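Local structure of general secretion pathway protein D (Pseudomonas aeruginosa, 4E9J) at residues A[122-125]-A[126-129]; A[196-200]-A[201-205]; A[68-71]-A[72-76]. The protein forms the outer-membrane channel of the type II secretion system, and this chain is the periplasmic N0-N1-N2 part of that secretin. All coordinates share one frame; numbering follows the deposited sequence.

Contact 1. Residues A[122-125]-A[126-129]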
loop_
_atom_site.group_PDB
_atom_site.type_symbol
_atom_site.label_atom_id
_atom_site.label_comp_id
_atom_site.label_asym_id
_atom_site.label_seq_id
_atom_site.Cartn_x
_atom_site.Cartn_y
_atom_site.Cartn_z
ATOM N N GLN A 122 -2.441 -16.264 15.585
ATOM C CA GLN A 122 -2.958 -15.447 16.690
ATOM C C GLN A 122 -3.319 -14.021 16.355
ATOM O O GLN A 122 -4.260 -13.495 16.940
ATOM C CB GLN A 122 -1.928 -15.397 17.828
ATOM C CG GLN A 122 -1.560 -16.740 18.422
ATOM C CD GLN A 122 -0.448 -16.595 19.431
ATOM O OE1 GLN A 122 0.650 -17.140 19.270
ATOM N NE2 GLN A 122 -0.700 -15.865 20.500
ATOM N N SER A 123 -2.565 -13.366 15.464
ATOM C CA SER A 123 -2.799 -11.962 15.164
ATOM C C SER A 123 -3.548 -11.739 13.855
ATOM O O SER A 123 -3.345 -12.506 12.894
ATOM C CB SER A 123 -1.472 -11.229 15.130
ATOM O OG SER A 123 -0.816 -11.501 16.353
ATOM N N PRO A 124 -4.384 -10.661 13.792
ATOM C CA PRO A 124 -5.042 -10.309 12.518
ATOM C C PRO A 124 -3.949 -9.983 11.502
ATOM O O PRO A 124 -3.002 -9.278 11.859
ATOM C CB PRO A 124 -5.884 -9.072 12.855
ATOM C CG PRO A 124 -5.897 -8.966 14.328
ATOM C CD PRO A 124 -4.669 -9.661 14.838
ATOM N N VAL A 125 -4.024 -10.552 10.274
ATOM C CA VAL A 125 -2.956 -10.369 9.275
ATOM C C VAL A 125 -2.694 -8.936 8.921
ATOM O O VAL A 125 -1.538 -8.605 8.703
ATOM C CB VAL A 125 -3.063 -11.224 7.977
ATOM C CG1 VAL A 125 -2.601 -12.617 8.234
ATOM C CG2 VAL A 125 -4.461 -11.204 7.364
ATOM N N SER A 126 -3.740 -8.101 8.819
ATOM C CA SER A 126 -3.587 -6.680 8.480
ATOM C C SER A 126 -2.623 -5.947 9.402
ATOM O O SER A 126 -1.932 -5.060 8.944
ATOM C CB SER A 126 -4.940 -5.968 8.492
ATOM O OG SER A 126 -5.516 -6.043 9.787
ATOM N N GLU A 127 -2.553 -6.321 10.681
ATOM C CA GLU A 127 -1.645 -5.668 11.620
ATOM C C GLU A 127 -0.163 -6.035 11.411
ATOM O O GLU A 127 0.696 -5.280 11.859
ATOM C CB GLU A 127 -2.098 -5.947 13.051
ATOM C CG GLU A 127 -3.455 -5.328 13.338
ATOM C CD GLU A 127 -4.068 -5.657 14.682
ATOM O OE1 GLU A 127 -3.410 -6.371 15.474
ATOM O OE2 GLU A 127 -5.206 -5.196 14.947
ATOM N N LEU A 128 0.152 -7.194 10.778
ATOM C CA LEU A 128 1.538 -7.587 10.540
ATOM C C LEU A 128 2.071 -6.999 9.235
ATOM O O LEU A 128 3.271 -6.785 9.160
ATOM C CB LEU A 128 1.690 -9.123 10.529
ATOM C CG LEU A 128 1.195 -9.860 11.786
ATOM C CD1 LEU A 128 1.340 -11.342 11.619
ATOM C CD2 LEU A 128 1.990 -9.441 13.050
ATOM N N ILE A 129 1.202 -6.696 8.243
ATOM C CA ILE A 129 1.592 -6.179 6.911
ATOM C C ILE A 129 2.610 -5.007 6.968
ATOM O O ILE A 129 3.662 -5.088 6.321
ATOM C CB ILE A 129 0.329 -5.802 6.064
ATOM C CG1 ILE A 129 -0.549 -7.036 5.688
ATOM C CG2 ILE A 129 0.717 -4.951 4.830
ATOM C CD1 ILE A 129 -0.370 -7.669 4.314
#
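Pro124 and Glu127 meet at the first turn of helix 125-132, where the loop after strand 114-119 enters the first helix of the N1 domain. The Glu127 side chain crosses the proline ring obliquely, and its carboxylate lies against Pro124 CG and CD. Its OE1 is 3.6 Å from Pro124 CD, and Glu127 CD is 3.8 Å from Pro124 CG. Glu127 CG is anti to its own carbonyl carbon, chi1 -65°, and the extended chain brings the carboxylate back to these two ring carbons. The carboxylate also reaches out of the chain: OE2 makes a salt bridge with Arg184 of the second subunit.

The backbone bonds mark a tight first turn. Glu127 N donates to Pro124 O, and Leu128 N donates to Val125 O at 3.0 Å. Both bonds span three residues. Ile129 N adds a weak bond to Val125 O. The loop is tied down further by Asn149, which bonds Ser123 O and Val125 N, and by Asp171, which bonds Ser123 N. Leu128 packs on Ile167 and Leu170 of helix 157-171. On the loop side, its CD2 comes to 4.4 Å from Ser123 CB.

Contact 2. Residues A[196-200]-A[201-205]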
loop_
_atom_site.group_PDB
_atom_site.type_symbol
_atom_site.label_atom_id
_atom_site.label_comp_id
_atom_site.label_asym_id
_atom_site.label_seq_id
_atom_site.Cartn_x
_atom_site.Cartn_y
_atom_site.Cartn_z
ATOM N N ASN A 196 19.626 -2.860 19.343
ATOM C CA ASN A 196 19.493 -4.277 19.670
ATOM C C ASN A 196 20.555 -4.722 20.663
ATOM O O ASN A 196 20.232 -5.431 21.604
ATOM C CB ASN A 196 19.598 -5.131 18.410
ATOM C CG ASN A 196 18.367 -5.040 17.564
ATOM O OD1 ASN A 196 17.257 -4.865 18.072
ATOM N ND2 ASN A 196 18.516 -5.261 16.261
ATOM N N ASN A 197 21.819 -4.309 20.445
ATOM C CA ASN A 197 22.920 -4.633 21.367
ATOM C C ASN A 197 22.624 -4.084 22.754
ATOM O O ASN A 197 22.657 -4.851 23.709
ATOM C CB ASN A 197 24.271 -4.101 20.844
ATOM C CG ASN A 197 24.876 -4.947 19.765
ATOM O OD1 ASN A 197 24.373 -6.020 19.416
ATOM N ND2 ASN A 197 25.991 -4.490 19.226
ATOM N N ALA A 198 22.263 -2.797 22.867
ATOM C CA ALA A 198 21.917 -2.201 24.171
ATOM C C ALA A 198 20.766 -2.935 24.886
ATOM O O ALA A 198 20.836 -3.115 26.106
ATOM C CB ALA A 198 21.582 -0.732 24.012
ATOM N N MET A 199 19.726 -3.366 24.143
ATOM C CA MET A 199 18.621 -4.113 24.748
ATOM C C MET A 199 19.070 -5.508 25.193
ATOM O O MET A 199 18.715 -5.914 26.296
ATOM C CB MET A 199 17.407 -4.215 23.820
ATOM C CG MET A 199 16.642 -2.918 23.726
ATOM S SD MET A 199 15.092 -3.100 22.852
ATOM C CE MET A 199 15.701 -3.503 21.192
ATOM N N SER A 200 19.837 -6.231 24.351
ATOM C CA SER A 200 20.365 -7.553 24.709
ATOM C C SER A 200 21.373 -7.519 25.888
ATOM O O SER A 200 21.400 -8.472 26.662
ATOM C CB SER A 200 21.025 -8.251 23.519
ATOM O OG SER A 200 20.151 -8.566 22.452
ATOM N N ARG A 201 22.181 -6.457 26.023
ATOM C CA ARG A 201 23.170 -6.336 27.111
ATOM C C ARG A 201 22.594 -5.727 28.410
ATOM O O ARG A 201 23.298 -5.693 29.411
ATOM C CB ARG A 201 24.388 -5.491 26.665
ATOM C CG ARG A 201 25.183 -5.872 25.400
ATOM C CD ARG A 201 26.305 -4.845 25.236
ATOM N NE ARG A 201 26.805 -4.668 23.868
ATOM C CZ ARG A 201 27.802 -5.374 23.334
ATOM N NH1 ARG A 201 28.369 -6.363 24.017
ATOM N NH2 ARG A 201 28.202 -5.132 22.090
ATOM N N GLY A 202 21.359 -5.224 28.385
ATOM C CA GLY A 202 20.730 -4.591 29.542
ATOM C C GLY A 202 20.981 -3.097 29.708
ATOM O O GLY A 202 20.575 -2.520 30.718
ATOM N N GLN A 203 21.616 -2.454 28.712
ATOM C CA GLN A 203 21.978 -1.036 28.777
ATOM C C GLN A 203 20.838 -0.061 28.413
ATOM O O GLN A 203 20.980 1.131 28.712
ATOM C CB GLN A 203 23.212 -0.768 27.888
ATOM C CG GLN A 203 24.491 -1.424 28.411
ATOM C CD GLN A 203 25.338 -2.072 27.346
ATOM O OE1 GLN A 203 24.927 -2.270 26.192
ATOM N NE2 GLN A 203 26.559 -2.420 27.726
ATOM N N ALA A 204 19.729 -0.510 27.807
ATOM C CA ALA A 204 18.628 0.399 27.428
ATOM C C ALA A 204 17.539 0.435 28.514
ATOM O O ALA A 204 16.407 0.043 28.248
ATOM C CB ALA A 204 18.036 -0.039 26.091
ATOM N N LYS A 205 17.889 0.903 29.739
ATOM C CA LYS A 205 16.991 0.947 30.913
ATOM C C LYS A 205 15.656 1.560 30.540
ATOM O O LYS A 205 15.629 2.595 29.885
ATOM C CB LYS A 205 17.616 1.751 32.073
#
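A Schellman motif ends helix 188-201 in the N2 domain, and the chain leaves the helix at Gly202. The backbone bonds come first. Arg201 N donates to Asn197 O at 2.9 Å, a helical bond to the residue four back. Ala198 O takes two weak bonds, from Gln203 N at 2.8 Å and from Ala204 N. Gly202 N makes another weak bond, to Met199 O. The positive phi of Gly202, 88°, marks the motif and reverses the chain so that Gln203 and Ala204 fold back over the last turn.

The apolar contacts lie where the chain folds back. Ala204 CB points at the helix and meets Met199 CG at 4.0 Å and Ala198 CB at 4.2 Å. Beyond them, Met199 packs on Leu233 and Ala204 on Leu236, both of helix 227-240.

The polar side chains lie at the surface. Asn197 and Arg201 run side by side in the same direction, with amide and guanidinium planes 73° apart. Arg201 is extended from CG to NE, which lays its chain along Asn197. Its CG sits 3.2 Å from Asn197 O, and its NH2 is 3.7 Å from Asn197 ND2. Gln203 bends at chi2, 138°, and this brings its OE1 to 3.6 Å from Ala198 CA.

Contact 3. Residues A[68-71]-A[72-76]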
loop_
_atom_site.group_PDB
_atom_site.type_symbol
_atom_site.label_atom_id
_atom_site.label_comp_id
_atom_site.label_asym_id
_atom_site.label_seq_id
_atom_site.Cartn_x
_atom_site.Cartn_y
_atom_site.Cartn_z
ATOM N N GLU A 68 -10.636 -17.901 -2.332
ATOM C CA GLU A 68 -9.246 -17.690 -1.928
ATOM C C GLU A 68 -8.255 -18.227 -2.973
ATOM O O GLU A 68 -7.188 -17.631 -3.139
ATOM C CB GLU A 68 -8.953 -18.208 -0.517
ATOM C CG GLU A 68 -9.815 -17.557 0.556
ATOM C CD GLU A 68 -10.016 -18.347 1.838
ATOM O OE1 GLU A 68 -9.708 -19.561 1.859
ATOM O OE2 GLU A 68 -10.491 -17.746 2.829
ATOM N N VAL A 69 -8.610 -19.289 -3.715
ATOM C CA VAL A 69 -7.771 -19.808 -4.812
ATOM C C VAL A 69 -7.705 -18.734 -5.913
ATOM O O VAL A 69 -6.646 -18.516 -6.505
ATOM C CB VAL A 69 -8.301 -21.166 -5.359
ATOM C CG1 VAL A 69 -7.641 -21.540 -6.699
ATOM C CG2 VAL A 69 -8.105 -22.280 -4.326
ATOM N N TYR A 70 -8.835 -18.056 -6.174
ATOM C CA TYR A 70 -8.882 -16.991 -7.162
ATOM C C TYR A 70 -8.014 -15.796 -6.721
ATOM O O TYR A 70 -7.299 -15.238 -7.550
ATOM C CB TYR A 70 -10.324 -16.560 -7.441
ATOM C CG TYR A 70 -10.421 -15.738 -8.707
ATOM C CD1 TYR A 70 -10.353 -16.340 -9.963
ATOM C CD2 TYR A 70 -10.487 -14.352 -8.656
ATOM C CE1 TYR A 70 -10.408 -15.583 -11.138
ATOM C CE2 TYR A 70 -10.553 -13.587 -9.824
ATOM C CZ TYR A 70 -10.495 -14.209 -11.064
ATOM O OH TYR A 70 -10.531 -13.488 -12.237
ATOM N N GLN A 71 -8.014 -15.449 -5.416
ATOM C CA GLN A 71 -7.139 -14.380 -4.904
ATOM C C GLN A 71 -5.657 -14.769 -5.111
ATOM O O GLN A 71 -4.848 -13.939 -5.534
ATOM C CB GLN A 71 -7.380 -14.105 -3.401
ATOM C CG GLN A 71 -8.700 -13.422 -3.069
ATOM C CD GLN A 71 -8.843 -13.313 -1.564
ATOM O OE1 GLN A 71 -8.038 -12.654 -0.887
ATOM N NE2 GLN A 71 -9.826 -13.995 -0.988
ATOM N N LEU A 72 -5.304 -16.037 -4.829
ATOM C CA LEU A 72 -3.945 -16.531 -5.028
ATOM C C LEU A 72 -3.554 -16.434 -6.529
ATOM O O LEU A 72 -2.455 -15.991 -6.849
ATOM C CB LEU A 72 -3.815 -17.954 -4.498
ATOM C CG LEU A 72 -2.518 -18.701 -4.808
ATOM C CD1 LEU A 72 -1.329 -17.983 -4.193
ATOM C CD2 LEU A 72 -2.597 -20.139 -4.305
ATOM N N PHE A 73 -4.471 -16.796 -7.428
ATOM C CA PHE A 73 -4.277 -16.658 -8.884
ATOM C C PHE A 73 -3.933 -15.217 -9.261
ATOM O O PHE A 73 -2.974 -14.994 -9.986
ATOM C CB PHE A 73 -5.538 -17.120 -9.634
ATOM C CG PHE A 73 -5.669 -16.657 -11.066
ATOM C CD1 PHE A 73 -4.832 -17.158 -12.054
ATOM C CD2 PHE A 73 -6.689 -15.801 -11.443
ATOM C CE1 PHE A 73 -5.011 -16.803 -13.398
ATOM C CE2 PHE A 73 -6.849 -15.424 -12.782
ATOM C CZ PHE A 73 -5.992 -15.911 -13.747
ATOM N N LEU A 74 -4.694 -14.235 -8.733
ATOM C CA LEU A 74 -4.439 -12.809 -9.034
ATOM C C LEU A 74 -3.079 -12.351 -8.527
ATOM O O LEU A 74 -2.405 -11.586 -9.210
ATOM C CB LEU A 74 -5.547 -11.933 -8.454
ATOM C CG LEU A 74 -6.955 -12.135 -9.017
ATOM C CD1 LEU A 74 -7.934 -11.171 -8.357
ATOM C CD2 LEU A 74 -6.980 -12.000 -10.507
ATOM N N SER A 75 -2.663 -12.843 -7.348
ATOM C CA SER A 75 -1.371 -12.539 -6.757
ATOM C C SER A 75 -0.256 -13.105 -7.612
ATOM O O SER A 75 0.758 -12.439 -7.792
ATOM C CB SER A 75 -1.262 -13.092 -5.337
ATOM O OG SER A 75 -1.754 -12.152 -4.397
ATOM N N VAL A 76 -0.426 -14.330 -8.144
ATOM C CA VAL A 76 0.586 -14.939 -9.016
ATOM C C VAL A 76 0.684 -14.154 -10.328
ATOM O O VAL A 76 1.781 -13.857 -10.783
ATOM C CB VAL A 76 0.326 -16.460 -9.221
ATOM C CG1 VAL A 76 1.182 -17.040 -10.348
ATOM C CG2 VAL A 76 0.593 -17.215 -7.919
HETATM O O HOH W 1 -4.338 -11.447 -4.482
#
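The Tyr70 ring has Phe73 CD2 over one face, 3.7 Å from Tyr70 CE1, on helix 66-79 of the N0 domain. The two aromatic side chains lie side by side and point the same way. Their planes are inclined at 48° and their centroids are 5.4 Å apart, so the pair is oblique. At the edge of the Phe73 ring, in its plane, lies Tyr70 O. Leu74 reaches the tyrosine obliquely, with CD1 3.9 Å from Tyr70 CE2. Tyr70 CG and Phe73 CG are both anti to their backbone N, chi1 -165° and 162°, which sends the rings out in the same direction.

The backbone is regular alpha-helix. Leu72, Phe73, Leu74 and Ser75 each donate from N to the carbonyl oxygen four residues back. Ser75 N to Gln71 O measures 3.0 Å. A water adds a second bond to that oxygen, donating to Gln71 O at 2.8 Å. The same water is hydrogen-bonded to Ser75 OG at 2.7 Å, so it bridges one turn of the helix. Ser75 OG also bonds His141 NE2.

The helix is packed between elements of two domains. Val69 and Phe73 touch Ile38 of helix 31-42, Phe73 also touches Phe34 there, and its ring stacks on Phe46 of strand 46-48. Toward N1, Leu72 rests on Thr115 and Val117 of strand 114-119. Glu68 bonds Ser147 and touches Val145, and Ser75 touches Ala143, both on strand 141-145.

Overall arrangement
The three contacts follow the chain through its domains: contact 3 in N0, contact 1 in N1 and contact 2 in N2. Each belongs to a different helix. Contact 3 is mid-helix and buried, and aromatic and aliphatic groups dominate it. Contact 1 is partly buried at a helix start, and its carboxylate pairs with the second subunit. Contact 2 is a surface contact at a helix end, with mostly weak backbone bonds and a small apolar patch. Contacts 1 and 3 come within about 9 Å at their nearest atoms. Contacts 2 and 3 lie on opposite sides of the chain's centre, with centres 43 Å apart.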